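Local atomic coordinates of glycerophosphodiester phosphodiesterase (Cytophaga hutchinsonii ATCC 33406, PDB entry 3CH0), a protein that belongs to the glycerophosphoryl diester phosphodiesterase family and is built on a TIM-barrel fold. Residues H14-R18 with A28-A32; N24-F29 with L40-L44. All coordinates share one frame. Numbering follows the deposited sequence.

Contact 1. Residues H14-R18 with A28-A32; sequences HRGCR and AFTKA
Contact 1 is a buried loop-on-helix packing, made where the chain leaves strand 10-13 and turns back against helix 26-35. The loop residues H14-R18 approach the helix most closely at G16, whose CA lies 4.4 Å from F29 CA. Such proximity depends on glycine: a CB there would point at the helix and sit 3.0 Å from both F29 CD1 and A28 C, and the phi of 81° (psi -72°) is also easiest without a side chain. R15 just before it has positive phi too (54/39), and the resulting tight turn is closed by a backbone hydrogen bond from R18 N to H14 O at 3.1 Å. This is the beta-alpha loop between strand 10-13 and helix 26-35 of a TIM barrel, folded against the helix it leads into. Alanines keep the helical surface shallow: A32 CB meets G16 O at 3.3 Å, and A28 CB rests 3.7 Å from R15 O. C17 (chi1 p) turns its thiol to the helix, C17 SG lying 3.9 Å from A28 CB and 3.8 Å from K31 CG. The F29 ring (chi1 m) reaches back to the loop, bringing F29 CE1 to 3.5 Å from G16 N. The CA-to-CB bond of R15 points away from the helix, and its guanidinium is salt-bridged to E23.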
loop_
_atom_site.group_PDB
_atom_site.type_symbol
_atom_site.label_atom_id
_atom_site.label_comp_id
_atom_site.label_asym_id
_atom_site.label_seq_id
_atom_site.Cartn_x
_atom_site.Cartn_y
_atom_site.Cartn_z
ATOM N N HIS A 14 4.599 -4.075 -3.918
ATOM C CA HIS A 14 3.352 -3.323 -4.062
ATOM C C HIS A 14 2.166 -4.290 -3.933
ATOM O O HIS A 14 2.061 -5.237 -4.743
ATOM C CB HIS A 14 3.313 -2.611 -5.434
ATOM C CG HIS A 14 2.173 -1.670 -5.647
ATOM N ND1 HIS A 14 1.350 -1.734 -6.759
ATOM C CD2 HIS A 14 1.734 -0.618 -4.909
ATOM C CE1 HIS A 14 0.472 -0.735 -6.697
ATOM N NE2 HIS A 14 0.703 -0.035 -5.597
ATOM N N ARG A 15 1.311 -4.102 -2.944
ATOM C CA ARG A 15 0.222 -5.036 -2.680
ATOM C C ARG A 15 0.730 -6.442 -2.529
ATOM O O ARG A 15 0.129 -7.413 -2.959
ATOM C CB ARG A 15 -0.890 -4.933 -3.737
ATOM C CG ARG A 15 -1.307 -3.455 -4.051
ATOM C CD ARG A 15 -2.477 -3.281 -4.991
ATOM N NE ARG A 15 -2.506 -1.883 -5.409
ATOM C CZ ARG A 15 -3.185 -1.435 -6.429
ATOM N NH1 ARG A 15 -4.119 -2.183 -7.026
ATOM N NH2 ARG A 15 -3.000 -0.194 -6.800
ATOM N N GLY A 16 1.878 -6.498 -1.873
ATOM C CA GLY A 16 2.629 -7.758 -1.690
ATOM C C GLY A 16 3.407 -7.989 -2.968
ATOM O O GLY A 16 4.618 -7.840 -3.015
ATOM N N CYS A 17 2.724 -8.351 -4.045
ATOM C CA CYS A 17 3.388 -8.516 -5.336
ATOM C C CYS A 17 2.340 -8.686 -6.433
ATOM O O CYS A 17 2.243 -9.722 -7.064
ATOM C CB CYS A 17 4.403 -9.678 -5.367
ATOM S SG CYS A 17 3.736 -11.260 -4.870
ATOM N N ARG A 18 1.586 -7.644 -6.684
ATOM C CA ARG A 18 0.477 -7.703 -7.686
ATOM C C ARG A 18 0.848 -8.230 -9.058
ATOM O O ARG A 18 0.039 -8.888 -9.730
ATOM C CB ARG A 18 -0.192 -6.331 -7.840
ATOM C CG ARG A 18 -1.200 -6.229 -8.999
ATOM C CD ARG A 18 -1.922 -4.876 -8.963
ATOM N NE ARG A 18 -1.006 -3.752 -9.150
ATOM C CZ ARG A 18 -1.351 -2.546 -9.605
ATOM N NH1 ARG A 18 -2.610 -2.269 -9.863
ATOM N NH2 ARG A 18 -0.408 -1.627 -9.808
ATOM N N ALA A 28 0.157 -13.354 -1.843
ATOM C CA ALA A 28 1.089 -12.356 -2.334
ATOM C C ALA A 28 2.080 -11.900 -1.271
ATOM O O ALA A 28 3.273 -11.714 -1.527
ATOM C CB ALA A 28 0.321 -11.100 -2.927
ATOM N N PHE A 29 1.574 -11.683 -0.057
ATOM C CA PHE A 29 2.463 -11.238 1.007
ATOM C C PHE A 29 3.474 -12.312 1.359
ATOM O O PHE A 29 4.620 -12.012 1.599
ATOM C CB PHE A 29 1.757 -10.789 2.256
ATOM C CG PHE A 29 0.844 -9.611 2.003
ATOM C CD1 PHE A 29 1.368 -8.441 1.515
ATOM C CD2 PHE A 29 -0.522 -9.691 2.226
ATOM C CE1 PHE A 29 0.551 -7.356 1.252
ATOM C CE2 PHE A 29 -1.358 -8.588 1.945
ATOM C CZ PHE A 29 -0.776 -7.450 1.440
ATOM N N THR A 30 3.044 -13.551 1.376
ATOM C CA THR A 30 3.962 -14.672 1.690
ATOM C C THR A 30 5.035 -14.829 0.638
ATOM O O THR A 30 6.193 -14.932 0.962
ATOM C CB THR A 30 3.169 -15.974 1.813
ATOM O OG1 THR A 30 2.109 -15.842 2.785
ATOM C CG2 THR A 30 4.111 -17.149 2.214
ATOM N N LYS A 31 4.658 -14.736 -0.643
ATOM C CA LYS A 31 5.626 -14.736 -1.729
ATOM C C LYS A 31 6.634 -13.601 -1.587
ATOM O O LYS A 31 7.840 -13.813 -1.762
ATOM C CB LYS A 31 4.888 -14.663 -3.071
ATOM C CG LYS A 31 5.755 -14.471 -4.297
ATOM C CD LYS A 31 6.567 -15.631 -4.652
ATOM C CE LYS A 31 7.310 -15.355 -5.961
ATOM N NZ LYS A 31 8.281 -16.452 -6.250
ATOM N N ALA A 32 6.165 -12.373 -1.337
ATOM C CA ALA A 32 7.088 -11.257 -1.233
ATOM C C ALA A 32 8.043 -11.474 -0.046
ATOM O O ALA A 32 9.229 -11.132 -0.136
ATOM C CB ALA A 32 6.284 -9.926 -1.080
#

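Contact 2. Residues N24-F29 with L40-L44; sequences NTIAAF and LEFDL
Where a helix begins beside the next strand of its beta-alpha-beta unit, a few side chains make most of the contact. Here N24-F29, the lead-in and first turn of helix 26-35, packs on L40-L44 of strand 39-46, with CA distances of 6.1 Å for N24 to F42 and 6.7 Å for F29 to L40. T25 is the N-cap: with chi1 p (63°), its OG1 accepts from A28 N at 3.2 Å, while F29 N donates a hydrogen bond to T25 O at 2.9 Å. N24 has a left-handed backbone (62/32); its side chain, chi1 -82° and chi2 -34°, reaches the strand so that N24 ND2 donates to D43 OD2 at 2.9 Å, nearly straight at 170°. N24 OD1 of the same amide lies 3.3 Å from F42 CB. F29, chi1 m and chi2 -60°, lays its ring toward the strand: F29 CZ is 3.6 Å from F42 CB, and the backbone oxygen E41 O lies at the ring edge, 3.7 Å from F29 CE1. F42 takes chi1 p (51°), which carries its ring away from the helix; the two ring planes stand at 87° with centroids 5.9 Å apart. L40, chi1 m and chi2 t, brings L40 CD1 to 4.1 Å from F29 CB and L40 CD2 to 3.8 Å from F29 O. L120 of helix 117-127 also touches F29, L40 and F42. The arrangement is the helix-on-strand packing of a beta-alpha-beta unit in a TIM barrel.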
loop_
_atom_site.group_PDB
_atom_site.type_symbol
_atom_site.label_atom_id
_atom_site.label_comp_id
_atom_site.label_asym_id
_atom_site.label_seq_id
_atom_site.Cartn_x
_atom_site.Cartn_y
_atom_site.Cartn_z
ATOM N N ASN A 24 -2.661 -7.905 -2.677
ATOM C CA ASN A 24 -3.177 -7.673 -1.331
ATOM C C ASN A 24 -3.763 -8.959 -0.685
ATOM O O ASN A 24 -4.611 -8.874 0.188
ATOM C CB ASN A 24 -4.189 -6.522 -1.313
ATOM C CG ASN A 24 -3.539 -5.144 -1.256
ATOM O OD1 ASN A 24 -2.484 -4.942 -0.646
ATOM N ND2 ASN A 24 -4.198 -4.170 -1.909
ATOM N N THR A 25 -3.170 -10.104 -1.047
ATOM C CA THR A 25 -3.603 -11.390 -0.498
ATOM C C THR A 25 -2.463 -11.973 0.316
ATOM O O THR A 25 -1.281 -11.687 0.132
ATOM C CB THR A 25 -4.006 -12.365 -1.626
ATOM O OG1 THR A 25 -2.868 -12.642 -2.453
ATOM C CG2 THR A 25 -5.170 -11.801 -2.436
ATOM N N ILE A 26 -2.860 -12.854 1.221
ATOM C CA ILE A 26 -1.878 -13.556 2.055
ATOM C C ILE A 26 -0.903 -14.321 1.141
ATOM O O ILE A 26 0.303 -14.308 1.375
ATOM C CB ILE A 26 -2.554 -14.522 3.023
ATOM C CG1 ILE A 26 -3.359 -13.761 4.091
ATOM C CG2 ILE A 26 -1.516 -15.478 3.683
ATOM C CD1 ILE A 26 -2.588 -12.751 4.899
ATOM N N ALA A 27 -1.386 -14.893 0.046
ATOM C CA ALA A 27 -0.439 -15.538 -0.895
ATOM C C ALA A 27 0.603 -14.537 -1.410
ATOM O O ALA A 27 1.795 -14.836 -1.430
ATOM C CB ALA A 27 -1.166 -16.195 -2.052
ATOM N N ALA A 28 0.157 -13.354 -1.843
ATOM C CA ALA A 28 1.089 -12.356 -2.334
ATOM C C ALA A 28 2.080 -11.900 -1.271
ATOM O O ALA A 28 3.273 -11.714 -1.527
ATOM C CB ALA A 28 0.321 -11.100 -2.927
ATOM N N PHE A 29 1.574 -11.683 -0.057
ATOM C CA PHE A 29 2.463 -11.238 1.007
ATOM C C PHE A 29 3.474 -12.312 1.359
ATOM O O PHE A 29 4.620 -12.012 1.599
ATOM C CB PHE A 29 1.757 -10.789 2.256
ATOM C CG PHE A 29 0.844 -9.611 2.003
ATOM C CD1 PHE A 29 1.368 -8.441 1.515
ATOM C CD2 PHE A 29 -0.522 -9.691 2.226
ATOM C CE1 PHE A 29 0.551 -7.356 1.252
ATOM C CE2 PHE A 29 -1.358 -8.588 1.945
ATOM C CZ PHE A 29 -0.776 -7.450 1.440
ATOM N N LEU A 40 6.489 -4.993 3.040
ATOM C CA LEU A 40 5.212 -5.336 2.414
ATOM C C LEU A 40 4.437 -4.017 2.325
ATOM O O LEU A 40 4.216 -3.370 3.348
ATOM C CB LEU A 40 4.444 -6.308 3.269
ATOM C CG LEU A 40 5.176 -7.631 3.620
ATOM C CD1 LEU A 40 4.294 -8.479 4.557
ATOM C CD2 LEU A 40 5.477 -8.383 2.335
ATOM N N GLU A 41 4.011 -3.670 1.128
ATOM C CA GLU A 41 3.202 -2.506 0.861
ATOM C C GLU A 41 1.738 -2.968 0.619
ATOM O O GLU A 41 1.475 -4.008 -0.010
ATOM C CB GLU A 41 3.755 -1.716 -0.324
ATOM C CG GLU A 41 3.086 -0.367 -0.599
ATOM C CD GLU A 41 1.718 -0.439 -1.227
ATOM O OE1 GLU A 41 1.304 -1.449 -1.862
ATOM O OE2 GLU A 41 0.979 0.575 -1.159
ATOM N N PHE A 42 0.760 -2.245 1.153
ATOM C CA PHE A 42 -0.609 -2.713 1.065
ATOM C C PHE A 42 -1.543 -1.581 1.453
ATOM O O PHE A 42 -1.124 -0.539 1.896
ATOM C CB PHE A 42 -0.854 -3.923 1.986
ATOM C CG PHE A 42 -0.392 -3.666 3.391
ATOM C CD1 PHE A 42 0.919 -3.903 3.761
ATOM C CD2 PHE A 42 -1.276 -3.169 4.371
ATOM C CE1 PHE A 42 1.377 -3.611 5.008
ATOM C CE2 PHE A 42 -0.829 -2.847 5.634
ATOM C CZ PHE A 42 0.491 -3.077 5.959
ATOM N N ASP A 43 -2.836 -1.825 1.268
ATOM C CA ASP A 43 -3.908 -0.832 1.371
ATOM C C ASP A 43 -4.921 -1.308 2.378
ATOM O O ASP A 43 -5.164 -2.505 2.493
ATOM C CB ASP A 43 -4.561 -0.771 0.023
ATOM C CG ASP A 43 -3.583 -0.520 -1.087
ATOM O OD1 ASP A 43 -2.983 0.562 -1.061
ATOM O OD2 ASP A 43 -3.446 -1.323 -2.045
ATOM N N LEU A 44 -5.496 -0.361 3.137
ATOM C CA LEU A 44 -6.417 -0.666 4.212
ATOM C C LEU A 44 -7.715 0.096 4.097
ATOM O O LEU A 44 -7.743 1.309 3.792
ATOM C CB LEU A 44 -5.802 -0.362 5.575
ATOM C CG LEU A 44 -4.426 -0.978 5.870
ATOM C CD1 LEU A 44 -3.768 -0.447 7.147
ATOM C CD2 LEU A 44 -4.575 -2.502 5.935
#

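Contacts 1 and 2 share A28 and F29 of helix 26-35, which therefore packs against both the loop that precedes it and the strand that follows; their centres are about 5 Å apart. The segments also meet one another: loop to strand at R15 N and E41 OE1 (2.9 Å), loop to helix lead-in at R15 O and N24 N (2.8 Å), both probable hydrogen bonds, and helix to strand at A32 CB and L40 CD2 (3.8 Å). R15 is salt-bridged to E23, and E41 is hydrogen-bonded to Q174. Citric acid is hydrogen-bonded to H14 and R15, with the E41 side chain about 3 Å away, and glycerol to R15 and R18; both probably come from the crystallisation liquor, though such molecules often mark pockets.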